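Local structure of trehalose-6-phosphate phosphatase (Neosartorya fumigata, 5DXL) at residues G151-Q154 with A155-R159; S86-H89 with G90-R94; G264-S267 with M268-S272. The protein belongs to the trehalose-phosphatase family of the HAD clan, with a Rossmann-like core domain and a smaller domain built on an antiparallel sheet. All blocks are in the same frame, centred on the assembly; numbering follows the deposited sequence. Where two conformers were deposited one is given.

Contact 1 of 3, residues G151-Q154 with A155-R159; sequences GAFQ and ARECR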
loop_
_atom_site.group_PDB
_atom_site.type_symbol
_atom_site.label_atom_id
_atom_site.label_comp_id
_atom_site.label_asym_id
_atom_site.label_seq_id
_atom_site.Cartn_x
_atom_site.Cartn_y
_atom_site.Cartn_z
ATOM N N GLY A 151 10.960 -11.888 -28.537
ATOM C CA GLY A 151 10.948 -11.617 -27.100
ATOM C C GLY A 151 9.559 -11.742 -26.497
ATOM O O GLY A 151 9.362 -12.391 -25.453
ATOM N N ALA A 152 8.582 -11.118 -27.147
ATOM C CA ALA A 152 7.208 -11.159 -26.669
ATOM C C ALA A 152 6.683 -12.591 -26.671
ATOM O O ALA A 152 5.975 -13.003 -25.752
ATOM C CB ALA A 152 6.308 -10.258 -27.511
ATOM N N PHE A 153 7.040 -13.342 -27.709
ATOM C CA PHE A 153 6.655 -14.744 -27.816
ATOM C C PHE A 153 7.234 -15.566 -26.671
ATOM O O PHE A 153 6.518 -16.313 -25.997
ATOM C CB PHE A 153 7.120 -15.309 -29.165
ATOM C CG PHE A 153 7.041 -16.810 -29.264
ATOM C CD1 PHE A 153 5.815 -17.454 -29.286
ATOM C CD2 PHE A 153 8.200 -17.568 -29.359
ATOM C CE1 PHE A 153 5.742 -18.834 -29.385
ATOM C CE2 PHE A 153 8.137 -18.955 -29.461
ATOM C CZ PHE A 153 6.900 -19.582 -29.473
ATOM N N GLN A 154 8.532 -15.415 -26.457
ATOM C CA GLN A 154 9.209 -16.125 -25.384
ATOM C C GLN A 154 8.574 -15.790 -24.039
ATOM O O GLN A 154 8.418 -16.655 -23.181
ATOM C CB GLN A 154 10.696 -15.770 -25.364
ATOM C CG GLN A 154 11.492 -16.333 -26.541
ATOM C CD GLN A 154 11.758 -17.819 -26.391
ATOM O OE1 GLN A 154 10.841 -18.635 -26.513
ATOM N NE2 GLN A 154 13.008 -18.176 -26.119
ATOM N N ALA A 155 8.216 -14.526 -23.862
ATOM C CA ALA A 155 7.621 -14.101 -22.597
ATOM C C ALA A 155 6.239 -14.714 -22.402
ATOM O O ALA A 155 5.904 -15.148 -21.301
ATOM C CB ALA A 155 7.557 -12.584 -22.529
ATOM N N ARG A 156 5.440 -14.783 -23.469
ATOM C CA ARG A 156 4.136 -15.440 -23.377
ATOM C C ARG A 156 4.306 -16.914 -23.025
ATOM O O ARG A 156 3.569 -17.445 -22.200
ATOM C CB ARG A 156 3.345 -15.312 -24.686
ATOM C CG ARG A 156 2.845 -13.913 -24.970
ATOM C CD ARG A 156 1.860 -13.892 -26.128
ATOM N NE ARG A 156 2.460 -14.328 -27.388
ATOM C CZ ARG A 156 3.109 -13.522 -28.225
ATOM N NH1 ARG A 156 3.267 -12.233 -27.935
ATOM N NH2 ARG A 156 3.610 -13.999 -29.358
ATOM N N GLU A 157 5.284 -17.570 -23.643
ATOM C CA GLU A 157 5.495 -18.992 -23.396
ATOM C C GLU A 157 6.010 -19.233 -21.981
ATOM O O GLU A 157 5.558 -20.147 -21.287
ATOM C CB GLU A 157 6.461 -19.574 -24.430
ATOM C CG GLU A 157 5.965 -19.389 -25.867
ATOM C CD GLU A 157 4.648 -20.123 -26.125
ATOM O OE1 GLU A 157 4.683 -21.367 -26.173
ATOM O OE2 GLU A 157 3.585 -19.463 -26.272
ATOM N N CYS A 158 6.924 -18.376 -21.543
ATOM C CA CYS A 158 7.486 -18.492 -20.204
ATOM C C CYS A 158 6.424 -18.219 -19.139
ATOM O O CYS A 158 6.354 -18.916 -18.126
ATOM C CB CYS A 158 8.667 -17.536 -20.054
ATOM S SG CYS A 158 9.474 -17.630 -18.424
ATOM N N ARG A 159 5.592 -17.211 -19.382
ATOM C CA ARG A 159 4.516 -16.879 -18.465
ATOM C C ARG A 159 3.545 -18.042 -18.307
ATOM O O ARG A 159 3.175 -18.394 -17.193
ATOM C CB ARG A 159 3.766 -15.631 -18.934
ATOM C CG ARG A 159 2.619 -15.258 -18.010
ATOM C CD ARG A 159 1.897 -13.994 -18.433
ATOM N NE ARG A 159 0.914 -13.618 -17.415
ATOM C CZ ARG A 159 0.245 -12.470 -17.401
ATOM N NH1 ARG A 159 0.445 -11.571 -18.354
ATOM N NH2 ARG A 159 -0.623 -12.218 -16.429
#
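Phe-153 meets Glu-157 one helical turn later. The methylene CG of Glu-157 sits over one face of the Phe-153 ring and makes a CH-pi contact, 3.8 Å from CG to the ring centroid. It lies toward the rim, with ring atom CE1 at 3.6 Å from CG. Two torsions set this up. Phe-153 holds CG anti to its backbone N (chi1 168°), and the Glu-157 chain bends at chi2 (-63°), which folds it back against the ring. The carboxylate ends up nearly parallel to the ring, with the planes 11° apart.

Arg-156 comes to the same ring from another side. Its NH2 lies at the ring edge, near the plane, 4.1 Å from Phe-153 CD1. The guanidinium is steeply inclined to the ring and lies with one face against the backbone. Ala-152 O and Phe-153 CA are both over that face, and NH1 rests 3.7 Å from Ala-152 CB.

Gln-154 and Ala-155 belong to the buried side of the helix. Gln-154 NE2 is hydrogen-bonded to Thr-127 OG1, and both residues touch Trp-141. Ala-155 CB packs 3.4 Å from Gly-151 O. The backbone bonds are regular: Ala-155 N to Gly-151 O and Glu-157 N to Phe-153 O are each 2.9 Å, and Cys-158 N to Gln-154 O is 2.8 Å. The pattern is that of an amphipathic alpha helix, 148-164, which carries Phe-153, Arg-156 and Glu-157 on its exposed side and packs its other side on helix 112-125 and the four-stranded antiparallel sheet of the smaller domain.

Contact 2 of 3, residues S86-H89 with G90-R94; sequences SAEH and GCFIR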
loop_
_atom_site.group_PDB
_atom_site.type_symbol
_atom_site.label_atom_id
_atom_site.label_comp_id
_atom_site.label_asym_id
_atom_site.label_seq_id
_atom_site.Cartn_x
_atom_site.Cartn_y
_atom_site.Cartn_z
ATOM N N SER A 86 4.182 -0.463 7.199
ATOM C CA SER A 86 4.362 -1.501 6.183
ATOM C C SER A 86 5.360 -0.964 5.168
ATOM O O SER A 86 5.100 0.051 4.525
ATOM C CB SER A 86 3.033 -1.859 5.521
ATOM O OG SER A 86 3.231 -2.714 4.393
ATOM N N ALA A 87 6.521 -1.606 5.079
ATOM C CA ALA A 87 7.618 -1.100 4.255
ATOM C C ALA A 87 7.993 -2.079 3.159
ATOM O O ALA A 87 7.674 -3.269 3.251
ATOM C CB ALA A 87 8.843 -0.800 5.127
ATOM N N GLU A 88 8.658 -1.557 2.129
ATOM C CA GLU A 88 9.248 -2.370 1.063
ATOM C C GLU A 88 8.201 -3.264 0.413
ATOM O O GLU A 88 8.395 -4.462 0.238
ATOM C CB GLU A 88 10.431 -3.183 1.611
ATOM C CG GLU A 88 11.535 -2.278 2.110
ATOM C CD GLU A 88 12.812 -3.001 2.514
ATOM O OE1 GLU A 88 13.185 -3.994 1.849
ATOM O OE2 GLU A 88 13.443 -2.564 3.505
ATOM N N HIS A 89 7.073 -2.653 0.065
ATOM C CA HIS A 89 6.010 -3.339 -0.661
ATOM C C HIS A 89 5.538 -4.598 0.065
ATOM O O HIS A 89 5.509 -5.691 -0.510
ATOM C CB HIS A 89 6.480 -3.666 -2.087
ATOM C CG HIS A 89 6.933 -2.461 -2.854
ATOM N ND1 HIS A 89 8.252 -2.060 -2.906
ATOM C CD2 HIS A 89 6.235 -1.551 -3.570
ATOM C CE1 HIS A 89 8.347 -0.966 -3.641
ATOM N NE2 HIS A 89 7.138 -0.636 -4.055
ATOM N N GLY A 90 5.194 -4.438 1.341
ATOM C CA GLY A 90 4.598 -5.506 2.120
ATOM C C GLY A 90 5.580 -6.523 2.681
ATOM O O GLY A 90 5.170 -7.552 3.201
ATOM N N CYS A 91 6.873 -6.250 2.577
ATOM C CA CYS A 91 7.855 -7.231 3.019
ATOM C C CYS A 91 8.259 -7.074 4.480
ATOM O O CYS A 91 8.729 -8.027 5.090
ATOM C CB CYS A 91 9.087 -7.162 2.131
ATOM S SG CYS A 91 8.752 -7.830 0.496
ATOM N N PHE A 92 8.069 -5.883 5.035
ATOM C CA PHE A 92 8.394 -5.622 6.439
ATOM C C PHE A 92 7.204 -4.968 7.118
ATOM O O PHE A 92 6.616 -4.038 6.570
ATOM C CB PHE A 92 9.616 -4.719 6.574
ATOM C CG PHE A 92 10.910 -5.390 6.215
ATOM C CD1 PHE A 92 11.596 -6.142 7.144
ATOM C CD2 PHE A 92 11.431 -5.268 4.937
ATOM C CE1 PHE A 92 12.795 -6.768 6.804
ATOM C CE2 PHE A 92 12.629 -5.888 4.591
ATOM C CZ PHE A 92 13.308 -6.638 5.526
ATOM N N ILE A 93 6.842 -5.458 8.293
ATOM C CA ILE A 93 5.710 -4.879 9.007
ATOM C C ILE A 93 6.051 -4.651 10.472
ATOM O O ILE A 93 6.699 -5.485 11.111
ATOM C CB ILE A 93 4.454 -5.762 8.903
ATOM C CG1 ILE A 93 3.228 -5.026 9.435
ATOM C CG2 ILE A 93 4.617 -7.070 9.658
ATOM C CD1 ILE A 93 1.934 -5.747 9.149
ATOM N N ARG A 94 5.632 -3.499 10.987
ATOM C CA ARG A 94 5.732 -3.216 12.418
ATOM C C ARG A 94 4.346 -2.880 12.929
ATOM O O ARG A 94 3.728 -1.929 12.444
ATOM C CB ARG A 94 6.703 -2.067 12.704
ATOM C CG ARG A 94 6.902 -1.821 14.232
ATOM C CD ARG A 94 7.513 -0.430 14.587
ATOM N NE ARG A 94 6.532 0.662 14.528
ATOM C CZ ARG A 94 6.814 1.924 14.864
ATOM N NH1 ARG A 94 8.048 2.228 15.273
ATOM N NH2 ARG A 94 5.875 2.884 14.774
HETATM O O HOH W 1 4.387 -1.779 2.090
#
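Glu-88 packs against the ring of Phe-92 at the turn of a beta hairpin that joins strands 84-87 and 92-94. These strands extend the Rossmann-like sheet of the core domain. Near the turn the hairpin carries a classic beta bulge, in which Cys-91 and Phe-92 both face Ala-87.

The side chain of Glu-88 crosses the CD2-CE2 edge of the ring at a slant. CB and CG each lie 4.1 Å from Phe-92 CD2. The chain is extended beyond CG (chi2 -173°), which brings CD to 3.6 Å from both Phe-92 CD2 and Phe-92 CE2. At the tip, OE1 lies at the ring edge, near the ring plane, 3.4 Å from CE2, while OE2 reaches the same ring carbon. The carboxylate is turned 54° from the ring plane. Both oxygens have polar partners elsewhere: OE1 forms a salt bridge with Arg-136 NH2, and OE2 accepts from Gln-70 N. Together these probably fix the rotation of the carboxylate.

Ala-87 O takes both N-H groups of the bulge. The bond from Phe-92 N is sound, and the one from Cys-91 N is weak. Ala-87 N returns a nearly straight bond to Phe-92 O, with an N-H...O angle of 172°. Glu-88, His-89 and Gly-90 all have positive phi, and this turns the chain back. On the other side of the strand pair, Ser-86 and Gly-90 are linked by a water. The water accepts from Gly-90 N at 2.9 Å and lies 2.7 Å from Ser-86 OG.

Contact 3 of 3, residues G264-S267 with M268-S272; sequences GTIS and MLNNS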
loop_
_atom_site.group_PDB
_atom_site.type_symbol
_atom_site.label_atom_id
_atom_site.label_comp_id
_atom_site.label_asym_id
_atom_site.label_seq_id
_atom_site.Cartn_x
_atom_site.Cartn_y
_atom_site.Cartn_z
ATOM N N GLY A 264 -4.412 18.693 5.372
ATOM C CA GLY A 264 -5.472 19.554 5.882
ATOM C C GLY A 264 -6.658 18.774 6.421
ATOM O O GLY A 264 -7.234 19.129 7.457
ATOM N N THR A 265 -7.017 17.704 5.721
ATOM C CA THR A 265 -8.125 16.848 6.132
ATOM C C THR A 265 -7.821 16.131 7.449
ATOM O O THR A 265 -8.666 16.091 8.355
ATOM C CB THR A 265 -8.444 15.833 5.050
ATOM O OG1 THR A 265 -8.946 16.543 3.914
ATOM C CG2 THR A 265 -9.504 14.860 5.521
ATOM N N ILE A 266 -6.616 15.583 7.571
ATOM C CA ILE A 266 -6.256 14.903 8.812
ATOM C C ILE A 266 -6.188 15.913 9.964
ATOM O O ILE A 266 -6.626 15.613 11.073
ATOM C CB ILE A 266 -4.927 14.141 8.669
ATOM C CG1 ILE A 266 -5.068 13.072 7.587
ATOM C CG2 ILE A 266 -4.559 13.468 9.987
ATOM C CD1 ILE A 266 -3.740 12.513 7.116
ATOM N N SER A 267 -5.682 17.117 9.695
ATOM C CA SER A 267 -5.675 18.181 10.715
ATOM C C SER A 267 -7.081 18.504 11.208
ATOM O O SER A 267 -7.289 18.691 12.412
ATOM C CB SER A 267 -5.012 19.443 10.167
ATOM O OG SER A 267 -3.649 19.197 9.886
HETATM N N MSE A 268 -8.043 18.555 10.290
HETATM C CA MSE A 268 -9.434 18.791 10.668
HETATM C C MSE A 268 -9.896 17.717 11.643
HETATM O O MSE A 268 -10.543 18.023 12.648
HETATM C CB MSE A 268 -10.356 18.815 9.440
HETATM C CG MSE A 268 -11.868 18.789 9.795
HETATM SE SE MSE A 268 -12.906 18.596 8.160
HETATM C CE MSE A 268 -12.493 16.694 7.899
ATOM N N LEU A 269 -9.563 16.456 11.362
ATOM C CA LEU A 269 -9.966 15.381 12.265
ATOM C C LEU A 269 -9.285 15.541 13.624
ATOM O O LEU A 269 -9.926 15.389 14.679
ATOM C CB LEU A 269 -9.640 14.008 11.666
ATOM C CG LEU A 269 -10.349 13.679 10.352
ATOM C CD1 LEU A 269 -9.926 12.285 9.907
ATOM C CD2 LEU A 269 -11.869 13.759 10.496
ATOM N N ASN A 270 -7.998 15.876 13.603
ATOM C CA ASN A 270 -7.241 16.092 14.837
ATOM C C ASN A 270 -7.832 17.209 15.680
ATOM O O ASN A 270 -7.835 17.126 16.909
ATOM C CB ASN A 270 -5.781 16.429 14.538
ATOM C CG ASN A 270 -4.970 15.221 14.072
ATOM O OD1 ASN A 270 -5.342 14.078 14.306
ATOM N ND2 ASN A 270 -3.838 15.487 13.429
ATOM N N ASN A 271 -8.322 18.253 15.024
ATOM C CA ASN A 271 -8.843 19.418 15.739
ATOM C C ASN A 271 -10.195 19.176 16.386
ATOM O O ASN A 271 -10.725 20.065 17.065
ATOM C CB ASN A 271 -8.926 20.614 14.795
ATOM C CG ASN A 271 -7.560 21.149 14.425
ATOM O OD1 ASN A 271 -6.579 20.908 15.130
ATOM N ND2 ASN A 271 -7.486 21.881 13.315
ATOM N N SER A 272 -10.753 17.985 16.184
ATOM C CA SER A 272 -11.995 17.616 16.852
ATOM C C SER A 272 -11.708 16.937 18.190
ATOM O O SER A 272 -12.632 16.474 18.865
ATOM C CB SER A 272 -12.849 16.699 15.968
ATOM O OG SER A 272 -12.290 15.401 15.882
#
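Ile-266 and Asn-270 share a similar first torsion (chi1 -61° and -74°), and their side chains lie side by side, pointing the same way. They sit one turn apart on the alpha helix 259-270, near its C-terminal end. For Ile-266 the torsion leaves CG2 beside the carbonyl carbon, on the side of the later turn, and CG2 is 4.1 Å from Asn-270 ND2. The amide of Asn-270 also lies close to the main chain, with CG 3.4 Å from Ile-266 O. Its ND2 donates to Thr-50 O on helix 45-56, and Ile-266 touches Thr-50 and Leu-54 there. This face therefore joins helix 259-270 to helix 45-56.

Met-268, modelled as selenomethionine, lies on another side with Thr-265. Its chain bends at chi3 (75°), which brings CE back over the preceding turn, 4.2 Å from Thr-265 CG2. Both residues touch Arg-8 of helix 8-17. Leu-269 faces Phe-23 of strand 21-25, so the helix also packs on the core sheet.

The backbone bonds continue to the end of the helix. Asn-270 N bonds to Ile-266 O at 2.9 Å. Asn-271 N reaches Ser-267 O, and the side chain of Asn-271 folds back over the same carbonyl, with CG 3.2 Å from Ser-267 O. Beyond the helix, Ser-272 turns back onto Leu-269. Leu-269 O accepts twice from that serine: from the backbone N at 3.1 Å, and from OG at 2.7 Å, in the carbonyl plane.

Overall arrangement
Contact 2 lies near the chain's centre and is mostly buried. Contacts 1 and 3 are partly buried and lie on opposite sides of that centre, their own centres about 50 Å apart. None touches another, and no two share a helix or strand. Contacts 1 and 3 each lie within one helix with regular i to i+4 bonds. They differ in chemistry: contact 1 has charged groups around an aromatic ring, while contact 3 mixes serine and asparagine groups with apolar side chains at a helix end. Contact 2 is a hairpin with a bulge, a water bridge and a carboxylate held by outside partners. Contact 1 belongs to the smaller domain, contacts 2 and 3 to the core domain.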